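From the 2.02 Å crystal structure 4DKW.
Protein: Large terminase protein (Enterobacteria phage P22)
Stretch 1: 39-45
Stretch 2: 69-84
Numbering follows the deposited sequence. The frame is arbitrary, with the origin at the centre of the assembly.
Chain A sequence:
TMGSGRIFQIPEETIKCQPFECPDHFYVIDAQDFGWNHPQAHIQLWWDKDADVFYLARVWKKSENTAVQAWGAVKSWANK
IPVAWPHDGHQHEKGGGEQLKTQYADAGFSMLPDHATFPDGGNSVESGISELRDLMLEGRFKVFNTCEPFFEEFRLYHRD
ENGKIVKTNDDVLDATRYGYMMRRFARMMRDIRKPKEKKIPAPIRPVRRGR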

# COMPACT_ATOMS: atom_id res chain seq x y z
N PRO A 39 0.36 4.61 13.23
CA PRO A 39 1.55 4.38 12.39
C PRO A 39 1.36 4.93 10.98
O PRO A 39 0.26 4.88 10.44
CB PRO A 39 1.64 2.85 12.34
CG PRO A 39 0.93 2.39 13.57
CD PRO A 39 -0.19 3.36 13.77
N GLN A 40 2.41 5.46 10.39
CA GLN A 40 2.42 5.65 8.94
C GLN A 40 2.94 4.36 8.29
O GLN A 40 3.60 3.54 8.94
CB GLN A 40 3.27 6.85 8.55
CG GLN A 40 4.76 6.69 8.80
CD GLN A 40 5.55 7.87 8.26
OE1 GLN A 40 5.68 8.04 7.05
NE2 GLN A 40 6.08 8.69 9.16
N ALA A 41 2.64 4.18 7.01
CA ALA A 41 3.20 3.07 6.25
C ALA A 41 3.69 3.53 4.88
O ALA A 41 3.03 4.32 4.21
CB ALA A 41 2.18 1.93 6.10
N HIS A 42 4.86 3.04 4.48
CA HIS A 42 5.30 3.20 3.10
C HIS A 42 5.58 1.81 2.53
O HIS A 42 6.33 1.04 3.12
CB HIS A 42 6.57 4.06 3.03
CG HIS A 42 6.90 4.53 1.65
ND1 HIS A 42 6.40 5.70 1.12
CD2 HIS A 42 7.64 3.96 0.67
CE1 HIS A 42 6.84 5.84 -0.12
NE2 HIS A 42 7.60 4.81 -0.41
N ILE A 43 4.96 1.49 1.39
CA ILE A 43 5.09 0.16 0.80
C ILE A 43 5.60 0.23 -0.62
O ILE A 43 5.56 1.28 -1.25
CB ILE A 43 3.74 -0.63 0.82
CG1 ILE A 43 2.68 0.06 -0.06
CG2 ILE A 43 3.24 -0.79 2.26
CD1 ILE A 43 2.62 -0.38 -1.56
N GLN A 44 6.06 -0.90 -1.13
CA GLN A 44 6.42 -1.01 -2.54
C GLN A 44 5.78 -2.27 -3.11
O GLN A 44 5.90 -3.36 -2.56
CB GLN A 44 7.94 -1.03 -2.75
CG GLN A 44 8.33 -1.11 -4.23
CD GLN A 44 9.81 -0.87 -4.45
OE1 GLN A 44 10.58 -1.81 -4.69
NE2 GLN A 44 10.23 0.39 -4.36
N LEU A 45 5.11 -2.09 -4.24
CA LEU A 45 4.40 -3.15 -4.89
C LEU A 45 5.05 -3.38 -6.24
O LEU A 45 5.38 -2.42 -6.95
CB LEU A 45 2.95 -2.69 -5.05
CG LEU A 45 1.82 -3.63 -5.42
CD1 LEU A 45 1.66 -4.76 -4.40
CD2 LEU A 45 0.56 -2.78 -5.51
N GLN A 69 12.22 11.50 8.38
CA GLN A 69 12.58 10.22 8.97
C GLN A 69 12.11 9.04 8.11
O GLN A 69 12.82 8.04 8.00
CB GLN A 69 12.04 10.08 10.39
CG GLN A 69 12.61 11.08 11.38
CD GLN A 69 11.98 10.95 12.75
OE1 GLN A 69 10.93 11.54 13.02
NE2 GLN A 69 12.62 10.19 13.62
N ALA A 70 10.92 9.16 7.53
CA ALA A 70 10.41 8.12 6.65
C ALA A 70 11.36 7.93 5.47
O ALA A 70 11.78 6.82 5.17
CB ALA A 70 9.00 8.46 6.17
N TRP A 71 11.71 9.04 4.83
CA TRP A 71 12.64 9.04 3.71
C TRP A 71 13.99 8.42 4.06
O TRP A 71 14.54 7.65 3.29
CB TRP A 71 12.83 10.45 3.16
CG TRP A 71 13.80 10.52 2.01
CD1 TRP A 71 15.06 11.06 2.02
CD2 TRP A 71 13.59 10.03 0.67
NE1 TRP A 71 15.64 10.94 0.78
CE2 TRP A 71 14.77 10.31 -0.06
CE3 TRP A 71 12.53 9.39 0.03
CZ2 TRP A 71 14.90 9.96 -1.41
CZ3 TRP A 71 12.67 9.04 -1.31
CH2 TRP A 71 13.84 9.33 -2.01
N GLY A 72 14.52 8.75 5.23
CA GLY A 72 15.75 8.13 5.68
C GLY A 72 15.64 6.63 5.88
O GLY A 72 16.60 5.89 5.68
N ALA A 73 14.45 6.16 6.25
CA ALA A 73 14.24 4.74 6.52
C ALA A 73 13.98 3.89 5.27
O ALA A 73 14.22 2.68 5.30
CB ALA A 73 13.10 4.55 7.52
N VAL A 74 13.50 4.51 4.19
CA VAL A 74 13.09 3.72 3.02
C VAL A 74 13.70 4.17 1.69
O VAL A 74 13.44 3.54 0.66
CB VAL A 74 11.55 3.68 2.83
CG1 VAL A 74 10.85 3.25 4.11
CG2 VAL A 74 11.03 5.03 2.36
N LYS A 75 14.49 5.24 1.69
CA LYS A 75 14.97 5.81 0.42
C LYS A 75 15.78 4.85 -0.43
O LYS A 75 15.84 5.01 -1.65
CB LYS A 75 15.76 7.11 0.63
CG LYS A 75 17.03 6.97 1.45
CD LYS A 75 17.64 8.34 1.68
CE LYS A 75 18.88 8.26 2.55
NZ LYS A 75 19.94 7.44 1.90
N SER A 76 16.40 3.86 0.20
CA SER A 76 17.20 2.87 -0.53
C SER A 76 16.36 2.13 -1.58
O SER A 76 16.85 1.85 -2.67
CB SER A 76 17.88 1.87 0.42
OG SER A 76 16.94 1.20 1.25
N TRP A 77 15.10 1.85 -1.24
CA TRP A 77 14.18 1.23 -2.20
C TRP A 77 13.12 2.17 -2.78
O TRP A 77 12.60 1.94 -3.88
CB TRP A 77 13.55 -0.08 -1.65
CG TRP A 77 12.97 -0.02 -0.25
CD1 TRP A 77 13.62 -0.30 0.92
CD2 TRP A 77 11.61 0.29 0.11
NE1 TRP A 77 12.76 -0.17 1.99
CE2 TRP A 77 11.52 0.19 1.52
CE3 TRP A 77 10.46 0.64 -0.61
CZ2 TRP A 77 10.33 0.43 2.21
CZ3 TRP A 77 9.28 0.88 0.08
CH2 TRP A 77 9.23 0.78 1.47
N ALA A 78 12.81 3.24 -2.05
CA ALA A 78 11.75 4.17 -2.45
C ALA A 78 12.22 5.22 -3.46
O ALA A 78 11.40 5.89 -4.09
CB ALA A 78 11.15 4.85 -1.23
N ASN A 79 13.53 5.38 -3.61
CA ASN A 79 14.09 6.42 -4.47
C ASN A 79 13.59 6.36 -5.91
O ASN A 79 13.70 5.32 -6.57
CB ASN A 79 15.62 6.37 -4.43
CG ASN A 79 16.26 7.60 -5.02
OD1 ASN A 79 15.73 8.70 -4.94
ND2 ASN A 79 17.42 7.41 -5.63
N LYS A 80 13.04 7.48 -6.38
CA LYS A 80 12.55 7.65 -7.76
C LYS A 80 11.27 6.89 -8.11
O LYS A 80 10.78 6.97 -9.24
CB LYS A 80 13.65 7.36 -8.79
CG LYS A 80 14.64 8.49 -8.98
CD LYS A 80 16.06 8.03 -8.70
CE LYS A 80 16.44 6.82 -9.55
NZ LYS A 80 17.85 6.38 -9.31
N ILE A 81 10.71 6.16 -7.15
CA ILE A 81 9.48 5.39 -7.39
C ILE A 81 8.25 6.25 -7.12
O ILE A 81 8.15 6.86 -6.06
CB ILE A 81 9.43 4.15 -6.48
CG1 ILE A 81 10.73 3.36 -6.57
CG2 ILE A 81 8.22 3.31 -6.81
CD1 ILE A 81 11.15 2.99 -7.99
N PRO A 82 7.30 6.31 -8.08
CA PRO A 82 6.08 7.11 -7.88
C PRO A 82 5.33 6.64 -6.63
O PRO A 82 5.28 5.43 -6.38
CB PRO A 82 5.25 6.83 -9.13
CG PRO A 82 6.20 6.26 -10.13
CD PRO A 82 7.26 5.56 -9.35
N VAL A 83 4.77 7.57 -5.87
CA VAL A 83 4.10 7.22 -4.62
C VAL A 83 2.61 7.58 -4.64
O VAL A 83 2.25 8.73 -4.88
CB VAL A 83 4.75 7.94 -3.42
CG1 VAL A 83 4.03 7.59 -2.12
CG2 VAL A 83 6.22 7.57 -3.33
N ALA A 84 1.77 6.58 -4.40
CA ALA A 84 0.32 6.80 -4.26
C ALA A 84 0.03 7.19 -2.81
O ALA A 84 0.74 6.77 -1.90
CB ALA A 84 -0.47 5.54 -4.66

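The strand 40-45 runs alongside the helix 69-78 in nearly the same N-to-C direction. Their axes lie 6° from parallel and 9.7 Å apart at closest approach. Alternation along the strand decides which residues take part. Q40, H42 and Q44 point their CA-to-CB bonds toward the second stretch, while I43 points away. The register sets H42 opposite V74 and Q44 opposite A78.

Q40 meets the helix near the beginning of the second stretch. Its chi1 is p and its chi2 is t, and OE1 comes to 3.5 Å from A70 CB. This is a van der Waals contact; OE1 finds its hydrogen bond elsewhere in the structure. The small A70 side chain points toward the strand, and its CB is the atom Q40 meets.

H42 has the largest covered area of any residue in either stretch. With chi1 at -167° (t) and chi2 at 89°, its imidazole extends from the strand into a pocket of mostly nonpolar side chains. H42 CD2 is 3.9 Å from V74 CG2, and H42 NE2 is 3.6 Å from A78 CB. H42 CE1 is 3.7 Å from CG2 of V83, which lies on the strand that follows the helix. V83 CG2 and W77 CZ3 sit at the edge of the imidazole, near its plane. Both ring nitrogens are hydrogen-bonded elsewhere in the structure, so the polar ring is satisfied although it is buried.

W77 takes chi1 p (48°) and chi2 -90°. This conformation carries the indole across to the strand. W77 CH2 lies 3.3 Å from H42 O, which meets the indole at its edge, near the ring plane. W77 CZ3 is 3.5 Å from H42 CD2 and 3.7 Å from Q44 CB. The imidazole and the six-membered ring of W77 have planes at 46° and centroids 5.5 Å apart, an oblique pair.

Q44 makes the one hydrogen bond between the stretches. Its chi1 (-179°) and chi2 (169°) are both t, so the chain is extended and its amide reaches the end of the helix. Q44 NE2 donates to W77 O at 2.9 Å, with an angle of 140° at the hydrogen. That carbonyl lies in the last turn of the helix, and N79 is the first residue to leave helical phi/psi. A type II beta turn from A78 to I81 then redirects the chain, with I81 N hydrogen-bonded to A78 O at 3.1 Å. I81 points its CA-to-CB bond toward the strand, and its chi1 (m) places CG1 3.7 Å from Q44 NE2.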